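Local atomic coordinates of ancestral D-type dye decolorizing peroxidase (Geotrichum candidum, PDB entry 7ANV), a protein that probably uses its haem and hydrogen peroxide to oxidise dyes and other bulky substrates, as a reconstructed ancestor of fungal D-type dye-decolorizing peroxidases. Residues A[26-35]-A[82-92]. Residues are numbered along the deposited sequence; the frame is centred on the assembly and turned at random.
Sequences FKITDAAAFR and IAFSHAGLKKL
Ile28 and Gly88 face each other with their CA atoms 7.0 Å apart, where strand 26-28 runs at 22° to helix 86-92, and helix 31-35 then runs roughly perpendicular to helix 86-92, with Ala31 beside Leu92. Two strand-to-helix turns of one ferredoxin-like half of the peroxidase thus share a small apolar core, a worked example of how helices are seated on an antiparallel sheet. Leu92 fills the junction: its CG lies 3.8 Å from Ile28 CD1, while its CD2 reaches Phe34 CD2 at the same separation and also meets Ala31 CB and the aliphatic CG of Arg35. Ile28 CD1 also lies 4.3 Å from Gly88 O. Within its own segment, Ile28 sets CD1 over the centre of one face of Phe34. That ring, its CG anti to the backbone N (chi1 177°), points into the core, and Phe34 CZ comes within 3.6 Å of Phe84 CE1. The two rings stand nearly perpendicular, at 87°, yet meet rim to rim, neither covering the other's face. Deeper along the strands, Phe26 CZ approaches Ile82 CD1 at 4.2 Å. At the outer margin Lys91 bends at its second side-chain torsion, laying its methylenes past Ile28, with CE 3.6 Å from Ile28 O. Helix 479-486 extends the core, Phe486 meeting the ring of Phe84 and its carbonyl accepting from Arg35 NE. Each helix start is capped locally, Ala33 N by Asp30 OD1 and Gly88 N by Ser85 OG. Polar bonding therefore stays inside each segment or goes to third parties, and what meets directly across the contact is chiefly hydrocarbon, with aliphatic branches and aromatic rims fitting by shape.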
ATOM      1  N   PHE A  26      13.795  -8.983 -10.899  1.00 20.64           N
ATOM      2  CA  PHE A  26      14.764  -9.513 -11.876  1.00 21.12           C
ATOM      3  C   PHE A  26      15.480  -8.393 -12.602  1.00 22.34           C
ATOM      4  O   PHE A  26      15.010  -7.257 -12.676  1.00 21.13           O
ATOM      5  CB  PHE A  26      14.081 -10.450 -12.878  1.00 21.27           C
ATOM      6  CG  PHE A  26      13.051  -9.768 -13.744  1.00 20.47           C
ATOM      7  CD1 PHE A  26      13.405  -9.202 -14.963  1.00 20.09           C
ATOM      8  CD2 PHE A  26      11.722  -9.734 -13.355  1.00 19.84           C
ATOM      9  CE1 PHE A  26      12.455  -8.582 -15.762  1.00 19.89           C
ATOM     10  CE2 PHE A  26      10.781  -9.097 -14.144  1.00 19.25           C
ATOM     11  CZ  PHE A  26      11.141  -8.534 -15.345  1.00 20.11           C
ATOM     12  N   LYS A  27      16.663  -8.762 -13.079  1.00 23.47           N
ATOM     13  CA  LYS A  27      17.471  -7.979 -14.026  1.00 25.28           C
ATOM     14  C   LYS A  27      17.393  -8.711 -15.356  1.00 24.70           C
ATOM     15  O   LYS A  27      17.516  -9.961 -15.372  1.00 24.78           O
ATOM     16  CB  LYS A  27      18.897  -7.868 -13.489  1.00 27.27           C
ATOM     17  CG  LYS A  27      19.864  -7.109 -14.371  1.00 32.05           C
ATOM     18  CD  LYS A  27      21.265  -7.083 -13.776  1.00 34.64           C
ATOM     19  CE  LYS A  27      22.228  -6.175 -14.512  1.00 38.33           C
ATOM     20  NZ  LYS A  27      23.618  -6.659 -14.325  1.00 40.96           N
ATOM     21  N   ILE A  28      17.185  -7.962 -16.432  1.00 23.60           N
ATOM     22  CA  ILE A  28      17.239  -8.482 -17.820  1.00 23.84           C
ATOM     23  C   ILE A  28      18.711  -8.545 -18.226  1.00 25.34           C
ATOM     24  O   ILE A  28      19.371  -7.479 -18.277  1.00 26.17           O
ATOM     25  CB  ILE A  28      16.399  -7.632 -18.776  1.00 23.53           C
ATOM     26  CG1 ILE A  28      14.920  -7.638 -18.362  1.00 22.14           C
ATOM     27  CG2 ILE A  28      16.636  -8.068 -20.221  1.00 23.90           C
ATOM     28  CD1 ILE A  28      14.071  -6.571 -19.005  1.00 21.75           C
ATOM     29  N   THR A  29      19.200  -9.746 -18.544  1.00 25.94           N
ATOM     30  CA  THR A  29      20.625  -9.963 -18.929  1.00 27.40           C
ATOM     31  C   THR A  29      20.729 -10.157 -20.441  1.00 28.30           C
ATOM     32  O   THR A  29      21.850 -10.123 -20.956  1.00 28.26           O
ATOM     33  CB  THR A  29      21.204 -11.146 -18.158  1.00 28.49           C
ATOM     34  OG1 THR A  29      20.375 -12.286 -18.379  1.00 28.79           O
ATOM     35  CG2 THR A  29      21.241 -10.889 -16.679  1.00 29.02           C
ATOM     36  N   ASP A  30      19.630 -10.455 -21.128  1.00 27.27           N
ATOM     37  CA  ASP A  30      19.657 -10.670 -22.607  1.00 28.80           C
ATOM     38  C   ASP A  30      18.329 -10.117 -23.133  1.00 28.10           C
ATOM     39  O   ASP A  30      17.359 -10.874 -23.076  1.00 27.60           O
ATOM     40  CB  ASP A  30      19.893 -12.147 -22.945  1.00 29.19           C
ATOM     41  CG  ASP A  30      19.927 -12.500 -24.431  1.00 30.19           C
ATOM     42  OD1 ASP A  30      19.433 -11.697 -25.253  1.00 30.50           O
ATOM     43  OD2 ASP A  30      20.481 -13.578 -24.770  1.00 33.74           O
ATOM     44  N   ALA A  31      18.319  -8.868 -23.626  1.00 28.53           N
ATOM     45  CA  ALA A  31      17.118  -8.125 -24.082  1.00 28.49           C
ATOM     46  C   ALA A  31      16.399  -8.859 -25.212  1.00 28.24           C
ATOM     47  O   ALA A  31      15.182  -9.017 -25.118  1.00 27.46           O
ATOM     48  CB  ALA A  31      17.488  -6.734 -24.525  1.00 29.56           C
ATOM     49  N   ALA A  32      17.111  -9.301 -26.257  1.00 28.76           N
ATOM     50  CA  ALA A  32      16.492  -9.978 -27.418  1.00 28.18           C
ATOM     51  C   ALA A  32      15.825 -11.266 -26.955  1.00 27.60           C
ATOM     52  O   ALA A  32      14.636 -11.492 -27.287  1.00 27.53           O
ATOM     53  CB  ALA A  32      17.507 -10.228 -28.486  1.00 30.65           C
ATOM     54  N   ALA A  33      16.503 -12.042 -26.115  1.00 26.68           N
ATOM     55  CA  ALA A  33      15.930 -13.318 -25.646  1.00 26.56           C
ATOM     56  C   ALA A  33      14.744 -13.024 -24.743  1.00 24.65           C
ATOM     57  O   ALA A  33      13.726 -13.722 -24.835  1.00 25.43           O
ATOM     58  CB  ALA A  33      16.967 -14.143 -24.939  1.00 26.93           C
ATOM     59  N   PHE A  34      14.858 -12.006 -23.894  1.00 24.80           N
ATOM     60  CA  PHE A  34      13.782 -11.635 -22.947  1.00 23.97           C
ATOM     61  C   PHE A  34      12.487 -11.316 -23.711  1.00 23.89           C
ATOM     62  O   PHE A  34      11.397 -11.755 -23.332  1.00 23.33           O
ATOM     63  CB  PHE A  34      14.180 -10.461 -22.059  1.00 23.84           C
ATOM     64  CG  PHE A  34      13.044 -10.047 -21.154  1.00 23.26           C
ATOM     65  CD1 PHE A  34      12.818 -10.698 -19.947  1.00 22.97           C
ATOM     66  CD2 PHE A  34      12.161  -9.043 -21.526  1.00 23.29           C
ATOM     67  CE1 PHE A  34      11.758 -10.339 -19.123  1.00 22.99           C
ATOM     68  CE2 PHE A  34      11.070  -8.732 -20.733  1.00 23.57           C
ATOM     69  CZ  PHE A  34      10.889  -9.340 -19.508  1.00 22.69           C
ATOM     70  N   ARG A  35      12.600 -10.585 -24.809  1.00 24.94           N
ATOM     71  CA  ARG A  35      11.412 -10.170 -25.582  1.00 26.47           C
ATOM     72  C   ARG A  35      10.775 -11.414 -26.209  1.00 25.94           C
ATOM     73  O   ARG A  35       9.535 -11.458 -26.279  1.00 25.22           O
ATOM     74  CB  ARG A  35      11.755  -9.056 -26.571  1.00 28.03           C
ATOM     75  CG  ARG A  35      12.244  -7.772 -25.919  1.00 30.12           C
ATOM     76  CD  ARG A  35      12.454  -6.647 -26.927  1.00 33.05           C
ATOM     77  NE  ARG A  35      11.171  -6.171 -27.438  1.00 37.00           N
ATOM     78  CZ  ARG A  35      10.937  -5.691 -28.672  1.00 41.94           C
ATOM     79  NH1 ARG A  35      11.905  -5.594 -29.580  1.00 42.36           N
ATOM     80  NH2 ARG A  35       9.709  -5.316 -29.001  1.00 42.88           N
ATOM     81  N   ILE A  82       3.150  -8.827 -14.204  1.00 16.90           N
ATOM     82  CA  ILE A  82       4.535  -8.381 -14.444  1.00 17.25           C
ATOM     83  C   ILE A  82       4.565  -6.865 -14.571  1.00 17.37           C
ATOM     84  O   ILE A  82       3.676  -6.268 -15.206  1.00 18.29           O
ATOM     85  CB  ILE A  82       5.142  -9.082 -15.673  1.00 18.27           C
ATOM     86  CG1 ILE A  82       6.643  -8.812 -15.764  1.00 19.68           C
ATOM     87  CG2 ILE A  82       4.380  -8.732 -16.965  1.00 18.28           C
ATOM     88  CD1 ILE A  82       7.373  -9.662 -16.769  1.00 20.33           C
ATOM     89  N   ALA A  83       5.650  -6.272 -14.063  1.00 17.14           N
ATOM     90  CA  ALA A  83       5.818  -4.810 -14.089  1.00 16.42           C
ATOM     91  C   ALA A  83       7.301  -4.525 -14.315  1.00 16.36           C
ATOM     92  O   ALA A  83       8.149  -5.323 -13.900  1.00 17.19           O
ATOM     93  CB  ALA A  83       5.282  -4.145 -12.844  1.00 16.22           C
ATOM     94  N   PHE A  84       7.574  -3.357 -14.871  1.00 17.16           N
ATOM     95  CA  PHE A  84       8.916  -2.939 -15.335  1.00 17.50           C
ATOM     96  C   PHE A  84       9.278  -1.634 -14.648  1.00 18.48           C
ATOM     97  O   PHE A  84       8.462  -0.716 -14.596  1.00 19.03           O
ATOM     98  CB  PHE A  84       8.926  -2.787 -16.858  1.00 18.79           C
ATOM     99  CG  PHE A  84       8.725  -4.091 -17.559  1.00 18.54           C
ATOM    100  CD1 PHE A  84       9.785  -4.917 -17.830  1.00 20.06           C
ATOM    101  CD2 PHE A  84       7.449  -4.503 -17.925  1.00 19.35           C
ATOM    102  CE1 PHE A  84       9.592  -6.137 -18.449  1.00 19.96           C
ATOM    103  CE2 PHE A  84       7.261  -5.748 -18.497  1.00 19.20           C
ATOM    104  CZ  PHE A  84       8.335  -6.538 -18.790  1.00 20.42           C
ATOM    105  N   SER A  85      10.538  -1.515 -14.229  1.00 19.13           N
ATOM    106  CA  SER A  85      11.106  -0.226 -13.756  1.00 19.41           C
ATOM    107  C   SER A  85      11.536   0.581 -14.983  1.00 20.62           C
ATOM    108  O   SER A  85      11.733  -0.017 -16.087  1.00 20.44           O
ATOM    109  CB  SER A  85      12.272  -0.499 -12.825  1.00 19.34           C
ATOM    110  OG  SER A  85      13.335  -1.040 -13.586  1.00 19.54           O
ATOM    111  N   HIS A  86      11.820   1.873 -14.797  1.00 21.44           N
ATOM    112  CA  HIS A  86      12.454   2.687 -15.864  1.00 23.43           C
ATOM    113  C   HIS A  86      13.746   2.002 -16.358  1.00 23.79           C
ATOM    114  O   HIS A  86      13.974   1.997 -17.607  1.00 24.20           O
ATOM    115  CB  HIS A  86      12.673   4.125 -15.379  1.00 24.92           C
ATOM    116  CG  HIS A  86      13.582   4.854 -16.308  1.00 26.37           C
ATOM    117  ND1 HIS A  86      13.159   5.296 -17.531  1.00 27.91           N
ATOM    118  CD2 HIS A  86      14.885   5.163 -16.223  1.00 28.20           C
ATOM    119  CE1 HIS A  86      14.155   5.887 -18.147  1.00 28.46           C
ATOM    120  NE2 HIS A  86      15.232   5.791 -17.389  1.00 28.97           N
ATOM    121  N   ALA A  87      14.609   1.495 -15.455  1.00 23.86           N
ATOM    122  CA  ALA A  87      15.881   0.806 -15.813  1.00 25.05           C
ATOM    123  C   ALA A  87      15.598  -0.395 -16.747  1.00 23.68           C
ATOM    124  O   ALA A  87      16.347  -0.610 -17.715  1.00 24.44           O
ATOM    125  CB  ALA A  87      16.612   0.357 -14.560  1.00 25.90           C
ATOM    126  N   GLY A  88      14.482  -1.102 -16.525  1.00 22.62           N
ATOM    127  CA  GLY A  88      14.068  -2.226 -17.385  1.00 21.79           C
ATOM    128  C   GLY A  88      13.653  -1.750 -18.760  1.00 22.21           C
ATOM    129  O   GLY A  88      14.058  -2.378 -19.730  1.00 23.36           O
ATOM    130  N   LEU A  89      12.864  -0.675 -18.858  1.00 22.66           N
ATOM    131  CA  LEU A  89      12.414  -0.140 -20.168  1.00 23.74           C
ATOM    132  C   LEU A  89      13.657   0.307 -20.919  1.00 25.29           C
ATOM    133  O   LEU A  89      13.736   0.103 -22.139  1.00 25.28           O
ATOM    134  CB  LEU A  89      11.453   1.041 -19.981  1.00 23.68           C
ATOM    135  CG  LEU A  89      10.153   0.719 -19.239  1.00 23.74           C
ATOM    136  CD1 LEU A  89       9.187   1.896 -19.256  1.00 24.08           C
ATOM    137  CD2 LEU A  89       9.486  -0.518 -19.791  1.00 24.16           C
ATOM    138  N   LYS A  90      14.592   0.947 -20.219  1.00 27.42           N
ATOM    139  CA  LYS A  90      15.826   1.425 -20.910  1.00 29.81           C
ATOM    140  C   LYS A  90      16.560   0.218 -21.498  1.00 29.45           C
ATOM    141  O   LYS A  90      16.971   0.254 -22.680  1.00 29.64           O
ATOM    142  CB  LYS A  90      16.743   2.158 -19.945  1.00 32.78           C
ATOM    143  CG  LYS A  90      17.949   2.794 -20.611  1.00 37.58           C
ATOM    144  CD  LYS A  90      18.825   3.541 -19.630  1.00 40.08           C
ATOM    145  CE  LYS A  90      20.146   3.963 -20.239  1.00 44.39           C
ATOM    146  NZ  LYS A  90      20.868   4.878 -19.320  1.00 47.15           N
ATOM    147  N   LYS A  91      16.758  -0.812 -20.685  1.00 28.21           N
ATOM    148  CA  LYS A  91      17.437  -2.047 -21.105  1.00 29.00           C
ATOM    149  C   LYS A  91      16.782  -2.616 -22.371  1.00 27.54           C
ATOM    150  O   LYS A  91      17.516  -3.128 -23.251  1.00 27.62           O
ATOM    151  CB  LYS A  91      17.426  -3.063 -19.970  1.00 29.17           C
ATOM    152  CG  LYS A  91      18.165  -4.346 -20.322  1.00 29.96           C
ATOM    153  CD  LYS A  91      19.662  -4.163 -20.478  1.00 32.12           C
ATOM    154  CE  LYS A  91      20.314  -5.387 -21.086  1.00 34.37           C
ATOM    155  NZ  LYS A  91      21.781  -5.328 -20.932  1.00 36.19           N
ATOM    156  N   LEU A  92      15.461  -2.567 -22.471  1.00 26.92           N
ATOM    157  CA  LEU A  92      14.694  -3.128 -23.615  1.00 26.91           C
ATOM    158  C   LEU A  92      14.661  -2.155 -24.806  1.00 28.85           C
ATOM    159  O   LEU A  92      14.122  -2.563 -25.867  1.00 29.53           O
ATOM    160  CB  LEU A  92      13.277  -3.456 -23.150  1.00 26.14           C
ATOM    161  CG  LEU A  92      13.187  -4.607 -22.156  1.00 26.52           C
ATOM    162  CD1 LEU A  92      11.748  -4.792 -21.679  1.00 26.58           C
ATOM    163  CD2 LEU A  92      13.774  -5.868 -22.770  1.00 27.21           C
TER